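Local coordinates for uncharacterized protein MJ0327 (Methanocaldococcus jannaschii DSM 2661, PDB 2QTD), which is of unknown function but has the ribonuclease H-like fold of the dinitrogenase iron-molybdenum cofactor family and may bind an iron-molybdenum cofactor or a related metal cluster, at residues V7-D12 / C23-L27; V13-S17 / A82-V87; V57-K63 / I77-A82; I65-Y70 / K101-P105. Residues are numbered along the deposited sequence.

Interactions 1 and 3 are built on the same mixed sheet, with centres 11 Å apart: strand 5-11 pairs with 25-32 in interaction 1, 59-62 with 78-81 in interaction 3, and strands 5-11 and 59-62 join through A8 O to I61 N (2.8 Å) and A8 N to A59 O (2.9 Å). Interaction 2 lies where the strands end; S17 N approaches S10 O at 3.1 Å, A82 is shared with interaction 3, and D85 OD1 meets K63 NZ at 2.7 Å. Interaction 4, its centre 10 Å from that of interaction 3, is tied to edge strand 78-81 by I102 N to I79 O (2.7 Å). K24 NZ hydrogen-bonds a tetraethylene glycol, probably from the crystallisation liquor.

Interaction 1: V7-D12 / C23-L27; sequences VAISMD and CKYFL
A classic beta bulge lies at one end of this antiparallel pairing: K24 and Y25 both face M11, whose O takes a good bond from Y25 N (3.1 Å) and a weak one from K24 N (2.9 Å, 124°). K24 has helical phi/psi (-73/-41), which makes room for the extra residue, while Y25 returns to -155/161. Beyond the bulge the ladder is regular. M11 N donates to Y25 O (2.8 Å); S10 and F26 form a non-hydrogen-bonded pair, CA to CA 4.8 Å; I9 and L27 exchange both bonds, I9 N to L27 O and L27 N to I9 O, each 2.9 Å. The axes of 7-11 and 25-27 approach to 4.5 Å at 143°, well twisted from antiparallel. I9, M11, Y25 and L27 share one face. There selenomethionine 11 (m, m, m) sets CB over the Y25 ring, a CH-pi contact 3.6 Å from the centroid, and its CG lies 3.7 Å from L27 CB; helix 87-95 covers I9 and M11. S10 and F26 take the other face, where C23 SG comes 4.0 Å from S10 CB. The arrangement is the antiparallel pairing of middle strand 5-11 with 25-32, as in a ribonuclease H-like sheet.

Interaction 2: V13-S17 / A82-V87; sequences VDKIS and AEGDDV
Two loops of the ribonuclease H-like fold meet here: 13-17 leaves the end of strand 5-11, and the loop 82-87 runs from strand 78-81 into helix 87-95. Segment 13-17 has no regular structure, and 82-87 has none before V87, the first helical residue; the closest CA atoms are those of I16 and D85, 5.0 Å apart. One backbone hydrogen bond ties them, I16 N to D85 O, 3.0 Å and nearly straight at 172°. K15, fully extended at -175/166, adds a CA-H...O contact from its CA to the same D85 O at 3.5 Å. Apolar contact comes chiefly from I16. In its m, t rotamer the side chain runs into the hollow of the 82-87 loop, with CD1 3.9 Å from A82 CB and 4.0 Å from V87 CA, and CG1 4.3 Å from V87 CB; M11 and N90 also touch it. The loop turns at G84, whose phi is positive (71/-166). Among the charged groups, D85 OD1 makes a salt bridge with K63, just past strand 59-62, and D86 is the N-cap of helix 87-95, its OD1 accepting from K89 N. K15 meets the D85 side chain through its aliphatic part, CD lying 3.9 Å from D85 OD2.

Interaction 3: V57-K63 / I77-A82; sequences VNAIICK and IEIYHA
Strands 59-62 and 78-81 run parallel, their axes 4.7 Å apart at closest and inclined by 24°, as the two strands of a beta-alpha-beta unit crossing over through helix 67-74. The register pairs A59 with E78, I60 with I79, I61 with Y80 and C62 with H81, with CA atoms 4.8, 4.8, 4.9 and 5.4 Å apart. Four hydrogen bonds alternate in direction: I60 N to E78 O (3.0 Å), Y80 N to I60 O (2.8 Å), C62 N to Y80 O (3.1 Å) and A82 N to C62 O (2.8 Å). On the face that carries I60, C62, I79 and H81, I60 CG2 meets I79 CG2 at 4.3 Å and C62 SG lies 3.9 Å from I79 CG2; F73 and Y70 of helix 67-74 pack on this face. The opposite face bears A59, I61, E78 and Y80. Here the Y80 ring turns its edge to A59, CE2 to CB 4.0 Å, and meets F94 of helix 87-95 edge-to-face. I61 CG2 lies 3.8 Å from CB of A82, just past strand 78-81. Just before that strand, I77 packs beside the ladder: its CG2 lies 3.9 Å from I60 CG1, and its CD1 touches V57 CG2 at 3.6 Å.

Interaction 4: I65-Y70 / K101-P105; sequences ISEENY and KISNP
The C-terminal P105 is the main bump here, a proline ring that fills the hollow between I65, E67 and the side chain of Y70. Its CB sits 3.1 Å from I65 O and 4.0 Å from I65 CG2, its CG lies 3.8 Å from E67 CG and 4.0 Å from Y70 CB, and its CD rests over one face of the tyrosine ring. CA atoms of I65 and P105 are 5.9 Å apart. Y70 in turn, with chi1 near 180° (t), points its CA-to-CB bond toward the tail, and its ring packs there: CE1 is 3.7 Å from I102 CG2, and the OH donates to I102 O at 2.8 Å, the one direct hydrogen bond between the two segments. I102 lies loosely beside I65, with CD1 4.4 Å from I65 CG2. The contact joins the start of helix 67-74, the crossover helix of the beta-alpha-beta unit, to the tail that follows helix 87-95 and lies along edge strand 78-81, where I79 touches I65, Y70 and I102. S66 is the N-cap: its OG accepts from N69 N at 2.9 Å, and its O takes Y70 N at 2.8 Å, fixing the first turn from which Y70 projects. E21 binds S66 N and N69 ND2 from a neighbouring loop. At the chain end a water bridges the segments, accepting from I65 N at 3.1 Å and donating to P105 O at 2.8 Å.

Interaction 1: V7-D12 / C23-L27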
loop_
_atom_site.group_PDB
_atom_site.type_symbol
_atom_site.label_atom_id
_atom_site.label_comp_id
_atom_site.label_asym_id
_atom_site.label_seq_id
_atom_site.Cartn_x
_atom_site.Cartn_y
_atom_site.Cartn_z
ATOM N N VAL A 7 -5.350 3.700 1.419
ATOM C CA VAL A 7 -4.377 2.852 0.712
ATOM C C VAL A 7 -3.093 2.819 1.516
ATOM O O VAL A 7 -2.580 3.865 1.945
ATOM C CB VAL A 7 -4.084 3.358 -0.708
ATOM C CG1 VAL A 7 -3.134 2.376 -1.440
ATOM C CG2 VAL A 7 -5.422 3.616 -1.514
ATOM N N ALA A 8 -2.602 1.625 1.761
ATOM C CA ALA A 8 -1.238 1.459 2.377
ATOM C C ALA A 8 -0.138 1.189 1.322
ATOM O O ALA A 8 -0.263 0.303 0.484
ATOM C CB ALA A 8 -1.276 0.374 3.455
ATOM N N ILE A 9 0.932 1.959 1.393
ATOM C CA ILE A 9 2.082 1.849 0.456
ATOM C C ILE A 9 3.330 1.474 1.205
ATOM O O ILE A 9 3.721 2.159 2.175
ATOM C CB ILE A 9 2.310 3.161 -0.325
ATOM C CG1 ILE A 9 0.956 3.658 -0.862
ATOM C CG2 ILE A 9 3.427 2.935 -1.410
ATOM C CD1 ILE A 9 0.951 4.888 -1.664
ATOM N N SER A 10 4.026 0.440 0.719
ATOM C CA SER A 10 5.250 -0.027 1.382
ATOM C C SER A 10 6.407 0.896 0.976
ATOM O O SER A 10 6.788 0.945 -0.181
ATOM C CB SER A 10 5.482 -1.454 0.943
ATOM O OG SER A 10 5.656 -1.536 -0.457
HETATM N N MSE A 11 6.950 1.623 1.954
HETATM C CA MSE A 11 7.932 2.691 1.702
HETATM C C MSE A 11 9.315 2.475 2.329
HETATM O O MSE A 11 9.466 2.043 3.475
HETATM C CB MSE A 11 7.397 4.049 2.194
HETATM C CG MSE A 11 6.173 4.559 1.433
HETATM SE SE MSE A 11 6.622 4.960 -0.422
HETATM C CE MSE A 11 8.109 6.287 -0.242
ATOM N N ASP A 12 10.350 2.797 1.550
ATOM C CA ASP A 12 11.690 3.110 2.105
ATOM C C ASP A 12 11.793 4.637 2.228
ATOM O O ASP A 12 10.910 5.361 1.781
ATOM C CB ASP A 12 12.800 2.577 1.205
ATOM C CG ASP A 12 12.973 1.067 1.298
ATOM O OD1 ASP A 12 12.454 0.403 2.224
ATOM O OD2 ASP A 12 13.681 0.546 0.443
ATOM N N CYS A 23 10.097 -3.106 3.878
ATOM C CA CYS A 23 9.961 -1.646 3.956
ATOM C C CYS A 23 10.359 -1.066 5.316
ATOM O O CYS A 23 10.391 -1.766 6.343
ATOM C CB CYS A 23 8.576 -1.177 3.543
ATOM S SG CYS A 23 7.208 -1.597 4.601
ATOM N N LYS A 24 10.750 0.196 5.290
ATOM C CA LYS A 24 10.968 0.942 6.551
ATOM C C LYS A 24 9.660 1.278 7.220
ATOM O O LYS A 24 9.519 1.169 8.450
ATOM C CB LYS A 24 11.836 2.192 6.281
ATOM C CG LYS A 24 12.094 3.098 7.498
ATOM C CD LYS A 24 12.942 2.379 8.577
ATOM C CE LYS A 24 12.986 3.135 9.933
ATOM N NZ LYS A 24 13.934 2.455 10.873
ATOM N N TYR A 25 8.670 1.686 6.416
ATOM C CA TYR A 25 7.354 2.103 6.940
ATOM C C TYR A 25 6.290 1.914 5.889
ATOM O O TYR A 25 6.623 1.772 4.703
ATOM C CB TYR A 25 7.349 3.559 7.453
ATOM C CG TYR A 25 7.481 4.624 6.375
ATOM C CD1 TYR A 25 8.714 4.953 5.872
ATOM C CD2 TYR A 25 6.392 5.328 5.888
ATOM C CE1 TYR A 25 8.865 5.946 4.877
ATOM C CE2 TYR A 25 6.541 6.316 4.889
ATOM C CZ TYR A 25 7.771 6.616 4.404
ATOM O OH TYR A 25 7.966 7.581 3.437
ATOM N N PHE A 26 5.028 1.871 6.351
ATOM C CA PHE A 26 3.815 1.900 5.547
ATOM C C PHE A 26 3.312 3.326 5.568
ATOM O O PHE A 26 3.183 3.956 6.652
ATOM C CB PHE A 26 2.743 0.970 6.096
ATOM C CG PHE A 26 3.230 -0.423 6.322
ATOM C CD1 PHE A 26 3.448 -1.254 5.232
ATOM C CD2 PHE A 26 3.446 -0.893 7.597
ATOM C CE1 PHE A 26 3.911 -2.563 5.441
ATOM C CE2 PHE A 26 3.895 -2.204 7.816
ATOM C CZ PHE A 26 4.127 -3.021 6.738
ATOM N N LEU A 27 3.166 3.896 4.376
ATOM C CA LEU A 27 2.481 5.169 4.189
ATOM C C LEU A 27 0.972 4.910 4.031
ATOM O O LEU A 27 0.541 4.251 3.063
ATOM C CB LEU A 27 3.068 5.921 2.999
ATOM C CG LEU A 27 2.444 7.306 2.669
ATOM C CD1 LEU A 27 2.760 8.301 3.796
ATOM C CD2 LEU A 27 3.021 7.822 1.384
#

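Interaction 2: V13-S17 / A82-V87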
loop_
_atom_site.group_PDB
_atom_site.type_symbol
_atom_site.label_atom_id
_atom_site.label_comp_id
_atom_site.label_asym_id
_atom_site.label_seq_id
_atom_site.Cartn_x
_atom_site.Cartn_y
_atom_site.Cartn_z
ATOM N N VAL A 13 12.861 5.139 2.826
ATOM C CA VAL A 13 12.932 6.593 3.045
ATOM C C VAL A 13 12.934 7.372 1.733
ATOM O O VAL A 13 12.341 8.436 1.682
ATOM C CB VAL A 13 14.115 7.051 3.976
ATOM C CG1 VAL A 13 13.989 6.401 5.330
ATOM C CG2 VAL A 13 15.503 6.799 3.349
ATOM N N ASP A 14 13.520 6.792 0.680
ATOM C CA ASP A 14 13.740 7.460 -0.619
ATOM C C ASP A 14 12.850 7.000 -1.787
ATOM O O ASP A 14 12.857 7.632 -2.840
ATOM C CB ASP A 14 15.241 7.388 -1.011
ATOM C CG ASP A 14 15.856 5.963 -0.898
ATOM O OD1 ASP A 14 15.216 5.049 -0.323
ATOM O OD2 ASP A 14 17.014 5.774 -1.340
ATOM N N LYS A 15 12.043 5.954 -1.592
ATOM C CA LYS A 15 11.351 5.278 -2.697
ATOM C C LYS A 15 10.419 4.207 -2.154
ATOM O O LYS A 15 10.534 3.833 -0.980
ATOM C CB LYS A 15 12.381 4.652 -3.649
ATOM C CG LYS A 15 13.364 3.723 -2.963
ATOM C CD LYS A 15 14.185 2.916 -3.975
ATOM C CE LYS A 15 14.982 1.793 -3.272
ATOM N NZ LYS A 15 15.301 0.678 -4.219
ATOM N N ILE A 16 9.515 3.716 -3.015
ATOM C CA ILE A 16 8.734 2.525 -2.743
ATOM C C ILE A 16 9.743 1.395 -2.548
ATOM O O ILE A 16 10.724 1.291 -3.315
ATOM C CB ILE A 16 7.719 2.223 -3.892
ATOM C CG1 ILE A 16 6.684 3.365 -4.031
ATOM C CG2 ILE A 16 6.972 0.894 -3.604
ATOM C CD1 ILE A 16 5.703 3.215 -5.221
ATOM N N SER A 17 9.535 0.580 -1.516
ATOM C CA SER A 17 10.478 -0.457 -1.144
ATOM C C SER A 17 10.385 -1.651 -2.096
ATOM O O SER A 17 9.410 -1.809 -2.831
ATOM C CB SER A 17 10.202 -0.973 0.267
ATOM O OG SER A 17 8.889 -1.529 0.287
ATOM N N ALA A 82 3.060 -1.861 -7.661
ATOM C CA ALA A 82 3.710 -0.595 -7.982
ATOM C C ALA A 82 4.516 -0.657 -9.245
ATOM O O ALA A 82 5.098 -1.705 -9.557
ATOM C CB ALA A 82 4.606 -0.147 -6.854
ATOM N N GLU A 83 4.537 0.467 -9.974
ATOM C CA GLU A 83 5.307 0.618 -11.203
ATOM C C GLU A 83 6.372 1.691 -11.006
ATOM O O GLU A 83 6.059 2.876 -10.919
ATOM C CB GLU A 83 4.360 0.977 -12.341
ATOM C CG GLU A 83 3.306 -0.149 -12.527
ATOM C CD GLU A 83 2.289 0.144 -13.602
ATOM O OE1 GLU A 83 2.358 1.195 -14.273
ATOM O OE2 GLU A 83 1.405 -0.726 -13.776
ATOM N N GLY A 84 7.615 1.250 -10.894
ATOM C CA GLY A 84 8.716 2.089 -10.472
ATOM C C GLY A 84 8.726 2.496 -9.008
ATOM O O GLY A 84 7.984 1.978 -8.200
ATOM N N ASP A 85 9.565 3.478 -8.719
ATOM C CA ASP A 85 10.000 3.886 -7.352
ATOM C C ASP A 85 9.205 5.049 -6.738
ATOM O O ASP A 85 9.306 5.309 -5.525
ATOM C CB ASP A 85 11.488 4.362 -7.426
ATOM C CG ASP A 85 12.490 3.231 -7.514
ATOM O OD1 ASP A 85 12.142 2.051 -7.319
ATOM O OD2 ASP A 85 13.676 3.537 -7.772
ATOM N N ASP A 86 8.432 5.771 -7.552
ATOM C CA ASP A 86 7.912 7.089 -7.165
ATOM C C ASP A 86 6.492 6.933 -6.600
ATOM O O ASP A 86 5.563 6.539 -7.308
ATOM C CB ASP A 86 7.968 8.020 -8.390
ATOM C CG ASP A 86 7.591 9.443 -8.074
ATOM O OD1 ASP A 86 6.512 9.702 -7.539
ATOM O OD2 ASP A 86 8.372 10.340 -8.448
ATOM N N VAL A 87 6.342 7.254 -5.308
ATOM C CA VAL A 87 5.069 7.116 -4.618
ATOM C C VAL A 87 3.979 8.045 -5.177
ATOM O O VAL A 87 2.830 7.639 -5.301
ATOM C CB VAL A 87 5.220 7.246 -3.085
ATOM C CG1 VAL A 87 5.625 8.674 -2.634
ATOM C CG2 VAL A 87 3.936 6.768 -2.397
#

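Interaction 3: V57-K63 / I77-A82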
loop_
_atom_site.group_PDB
_atom_site.type_symbol
_atom_site.label_atom_id
_atom_site.label_comp_id
_atom_site.label_asym_id
_atom_site.label_seq_id
_atom_site.Cartn_x
_atom_site.Cartn_y
_atom_site.Cartn_z
ATOM N N VAL A 57 -7.483 -0.820 5.821
ATOM C CA VAL A 57 -7.233 -0.159 4.534
ATOM C C VAL A 57 -8.077 -0.851 3.451
ATOM O O VAL A 57 -8.540 -1.998 3.620
ATOM C CB VAL A 57 -5.709 -0.067 4.152
ATOM C CG1 VAL A 57 -4.905 0.637 5.273
ATOM C CG2 VAL A 57 -5.111 -1.452 3.781
ATOM N N ASN A 58 -8.334 -0.139 2.380
ATOM C CA ASN A 58 -9.034 -0.703 1.225
ATOM C C ASN A 58 -8.071 -1.435 0.269
ATOM O O ASN A 58 -8.491 -2.335 -0.469
ATOM C CB ASN A 58 -9.810 0.378 0.461
ATOM C CG ASN A 58 -10.828 1.113 1.323
ATOM O OD1 ASN A 58 -10.544 2.172 1.888
ATOM N ND2 ASN A 58 -12.023 0.532 1.445
ATOM N N ALA A 59 -6.809 -1.050 0.236
ATOM C CA ALA A 59 -5.890 -1.488 -0.804
ATOM C C ALA A 59 -4.483 -1.351 -0.296
ATOM O O ALA A 59 -4.232 -0.512 0.613
ATOM C CB ALA A 59 -6.089 -0.634 -2.052
ATOM N N ILE A 60 -3.567 -2.168 -0.851
ATOM C CA ILE A 60 -2.127 -2.064 -0.641
ATOM C C ILE A 60 -1.457 -1.824 -1.994
ATOM O O ILE A 60 -1.889 -2.431 -2.976
ATOM C CB ILE A 60 -1.565 -3.359 0.037
ATOM C CG1 ILE A 60 -1.982 -3.456 1.492
ATOM C CG2 ILE A 60 -0.022 -3.430 -0.048
ATOM C CD1 ILE A 60 -1.856 -4.889 2.144
ATOM N N ILE A 61 -0.407 -0.996 -2.032
ATOM C CA ILE A 61 0.503 -0.824 -3.189
ATOM C C ILE A 61 1.858 -1.277 -2.709
ATOM O O ILE A 61 2.359 -0.785 -1.713
ATOM C CB ILE A 61 0.519 0.569 -3.756
ATOM C CG1 ILE A 61 -0.862 0.992 -4.218
ATOM C CG2 ILE A 61 1.519 0.701 -4.901
ATOM C CD1 ILE A 61 -0.898 2.492 -4.627
ATOM N N CYS A 62 2.408 -2.267 -3.415
ATOM C CA CYS A 62 3.749 -2.779 -3.165
ATOM C C CYS A 62 4.336 -3.383 -4.450
ATOM O O CYS A 62 3.661 -3.530 -5.434
ATOM C CB CYS A 62 3.722 -3.822 -2.046
ATOM S SG CYS A 62 2.777 -5.347 -2.460
ATOM N N LYS A 63 5.625 -3.667 -4.407
ATOM C CA LYS A 63 6.321 -4.277 -5.524
ATOM C C LYS A 63 6.317 -5.772 -5.416
ATOM O O LYS A 63 6.269 -6.443 -6.439
ATOM C CB LYS A 63 7.743 -3.766 -5.620
ATOM C CG LYS A 63 7.887 -2.320 -6.009
ATOM C CD LYS A 63 9.339 -2.010 -6.271
ATOM C CE LYS A 63 9.638 -0.556 -6.575
ATOM N NZ LYS A 63 11.081 -0.393 -6.935
ATOM N N ILE A 77 -8.516 -7.291 1.357
ATOM C CA ILE A 77 -7.814 -6.115 0.757
ATOM C C ILE A 77 -7.393 -6.503 -0.672
ATOM O O ILE A 77 -7.009 -7.639 -0.937
ATOM C CB ILE A 77 -6.562 -5.708 1.640
ATOM C CG1 ILE A 77 -6.992 -5.411 3.085
ATOM C CG2 ILE A 77 -5.731 -4.492 1.127
ATOM C CD1 ILE A 77 -5.867 -4.961 3.971
ATOM N N GLU A 78 -7.520 -5.558 -1.585
ATOM C CA GLU A 78 -6.976 -5.682 -2.932
ATOM C C GLU A 78 -5.552 -5.182 -2.930
ATOM O O GLU A 78 -5.282 -4.141 -2.372
ATOM C CB GLU A 78 -7.819 -4.855 -3.869
ATOM C CG GLU A 78 -9.264 -5.355 -3.885
ATOM C CD GLU A 78 -10.133 -4.519 -4.751
ATOM O OE1 GLU A 78 -10.102 -3.272 -4.568
ATOM O OE2 GLU A 78 -10.834 -5.112 -5.611
ATOM N N ILE A 79 -4.644 -5.927 -3.567
ATOM C CA ILE A 79 -3.201 -5.696 -3.514
ATOM C C ILE A 79 -2.757 -5.372 -4.928
ATOM O O ILE A 79 -2.966 -6.172 -5.851
ATOM C CB ILE A 79 -2.419 -6.901 -2.931
ATOM C CG1 ILE A 79 -3.015 -7.273 -1.547
ATOM C CG2 ILE A 79 -0.961 -6.564 -2.828
ATOM C CD1 ILE A 79 -2.402 -8.458 -0.918
ATOM N N TYR A 80 -2.161 -4.196 -5.093
ATOM C CA TYR A 80 -1.811 -3.670 -6.424
ATOM C C TYR A 80 -0.309 -3.576 -6.555
ATOM O O TYR A 80 0.406 -3.311 -5.578
ATOM C CB TYR A 80 -2.413 -2.299 -6.642
ATOM C CG TYR A 80 -3.897 -2.322 -6.770
ATOM C CD1 TYR A 80 -4.493 -2.601 -7.979
ATOM C CD2 TYR A 80 -4.695 -2.211 -5.640
ATOM C CE1 TYR A 80 -5.871 -2.652 -8.092
ATOM C CE2 TYR A 80 -6.081 -2.296 -5.744
ATOM C CZ TYR A 80 -6.648 -2.519 -6.961
ATOM O OH TYR A 80 -8.026 -2.584 -7.089
ATOM N N HIS A 81 0.191 -3.784 -7.766
ATOM C CA HIS A 81 1.621 -3.782 -8.028
ATOM C C HIS A 81 2.111 -2.390 -8.426
ATOM O O HIS A 81 1.602 -1.776 -9.376
ATOM C CB HIS A 81 1.946 -4.761 -9.153
ATOM C CG HIS A 81 3.420 -4.971 -9.319
ATOM N ND1 HIS A 81 4.124 -4.451 -10.385
ATOM C CD2 HIS A 81 4.317 -5.612 -8.546
ATOM C CE1 HIS A 81 5.402 -4.769 -10.255
ATOM N NE2 HIS A 81 5.546 -5.467 -9.143
ATOM N N ALA A 82 3.060 -1.861 -7.661
ATOM C CA ALA A 82 3.710 -0.595 -7.982
ATOM C C ALA A 82 4.516 -0.657 -9.245
ATOM O O ALA A 82 5.098 -1.705 -9.557
ATOM C CB ALA A 82 4.606 -0.147 -6.854
#

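Interaction 4: I65-Y70 / K101-P105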
loop_
_atom_site.group_PDB
_atom_site.type_symbol
_atom_site.label_atom_id
_atom_site.label_comp_id
_atom_site.label_asym_id
_atom_site.label_seq_id
_atom_site.Cartn_x
_atom_site.Cartn_y
_atom_site.Cartn_z
ATOM N N ILE A 65 5.357 -9.140 -2.339
ATOM C CA ILE A 65 4.656 -9.476 -1.081
ATOM C C ILE A 65 4.852 -10.992 -0.918
ATOM O O ILE A 65 4.978 -11.713 -1.914
ATOM C CB ILE A 65 3.164 -9.027 -1.076
ATOM C CG1 ILE A 65 2.484 -9.197 0.310
ATOM C CG2 ILE A 65 2.362 -9.695 -2.241
ATOM C CD1 ILE A 65 1.198 -8.441 0.370
ATOM N N SER A 66 4.927 -11.442 0.331
ATOM C CA SER A 66 5.165 -12.851 0.651
ATOM C C SER A 66 3.871 -13.631 0.469
ATOM O O SER A 66 2.770 -13.079 0.548
ATOM C CB SER A 66 5.684 -13.022 2.097
ATOM O OG SER A 66 4.676 -12.776 3.056
ATOM N N GLU A 67 4.005 -14.930 0.267
ATOM C CA GLU A 67 2.841 -15.792 0.185
ATOM C C GLU A 67 1.981 -15.687 1.438
ATOM O O GLU A 67 0.769 -15.561 1.321
ATOM C CB GLU A 67 3.257 -17.238 -0.072
ATOM C CG GLU A 67 3.837 -17.466 -1.449
ATOM C CD GLU A 67 4.315 -18.885 -1.633
ATOM O OE1 GLU A 67 3.540 -19.822 -1.331
ATOM O OE2 GLU A 67 5.472 -19.072 -2.075
ATOM N N GLU A 68 2.618 -15.662 2.615
ATOM C CA GLU A 68 1.915 -15.493 3.903
ATOM C C GLU A 68 1.154 -14.184 4.022
ATOM O O GLU A 68 -0.036 -14.191 4.366
ATOM C CB GLU A 68 2.870 -15.654 5.102
ATOM N N ASN A 69 1.814 -13.065 3.703
ATOM C CA ASN A 69 1.143 -11.770 3.754
ATOM C C ASN A 69 0.070 -11.652 2.679
ATOM O O ASN A 69 -0.996 -11.119 2.928
ATOM C CB ASN A 69 2.146 -10.598 3.699
ATOM C CG ASN A 69 2.875 -10.378 5.039
ATOM O OD1 ASN A 69 2.282 -10.514 6.105
ATOM N ND2 ASN A 69 4.154 -10.041 4.979
ATOM N N TYR A 70 0.335 -12.171 1.489
ATOM C CA TYR A 70 -0.697 -12.227 0.461
ATOM C C TYR A 70 -1.930 -13.011 0.934
ATOM O O TYR A 70 -3.047 -12.525 0.804
ATOM C CB TYR A 70 -0.178 -12.812 -0.857
ATOM C CG TYR A 70 -1.204 -12.657 -1.960
ATOM C CD1 TYR A 70 -1.338 -11.456 -2.653
ATOM C CD2 TYR A 70 -2.048 -13.722 -2.304
ATOM C CE1 TYR A 70 -2.290 -11.312 -3.656
ATOM C CE2 TYR A 70 -3.009 -13.583 -3.303
ATOM C CZ TYR A 70 -3.122 -12.372 -3.967
ATOM O OH TYR A 70 -4.053 -12.237 -4.957
ATOM N N LYS A 101 -3.633 -5.617 -10.420
ATOM C CA LYS A 101 -3.971 -6.290 -9.170
ATOM C C LYS A 101 -3.173 -7.586 -9.094
ATOM O O LYS A 101 -3.164 -8.395 -10.044
ATOM C CB LYS A 101 -5.502 -6.525 -9.132
ATOM C CG LYS A 101 -6.071 -7.037 -7.817
ATOM C CD LYS A 101 -7.609 -7.114 -7.896
ATOM C CE LYS A 101 -8.204 -7.512 -6.560
ATOM N NZ LYS A 101 -9.717 -7.455 -6.610
ATOM N N ILE A 102 -2.479 -7.784 -7.980
ATOM C CA ILE A 102 -1.660 -8.975 -7.802
ATOM C C ILE A 102 -2.570 -10.170 -7.586
ATOM O O ILE A 102 -3.457 -10.140 -6.752
ATOM C CB ILE A 102 -0.659 -8.793 -6.642
ATOM C CG1 ILE A 102 0.362 -7.690 -6.966
ATOM C CG2 ILE A 102 0.028 -10.182 -6.315
ATOM C CD1 ILE A 102 1.316 -7.270 -5.812
ATOM N N SER A 103 -2.388 -11.233 -8.386
ATOM C CA SER A 103 -3.153 -12.492 -8.227
ATOM C C SER A 103 -2.359 -13.627 -7.548
ATOM O O SER A 103 -2.962 -14.541 -6.982
ATOM C CB SER A 103 -3.642 -13.002 -9.569
ATOM O OG SER A 103 -2.601 -12.862 -10.473
ATOM N N ASN A 104 -1.044 -13.605 -7.688
ATOM C CA ASN A 104 -0.165 -14.526 -6.986
ATOM C C ASN A 104 1.088 -13.750 -6.755
ATOM O O ASN A 104 1.530 -13.030 -7.647
ATOM C CB ASN A 104 0.199 -15.775 -7.812
ATOM C CG ASN A 104 -0.961 -16.725 -7.975
ATOM O OD1 ASN A 104 -1.545 -16.822 -9.051
ATOM N ND2 ASN A 104 -1.343 -17.382 -6.890
ATOM N N PRO A 105 1.695 -13.914 -5.577
ATOM C CA PRO A 105 2.930 -13.201 -5.339
ATOM C C PRO A 105 4.111 -13.813 -6.106
ATOM O O PRO A 105 5.170 -13.192 -6.158
ATOM C CB PRO A 105 3.104 -13.325 -3.828
ATOM C CG PRO A 105 2.407 -14.536 -3.454
ATOM C CD PRO A 105 1.314 -14.763 -4.430
ATOM O OXT PRO A 105 4.028 -14.892 -6.725
HETATM O O HOH W 1 5.395 -10.721 -4.948
#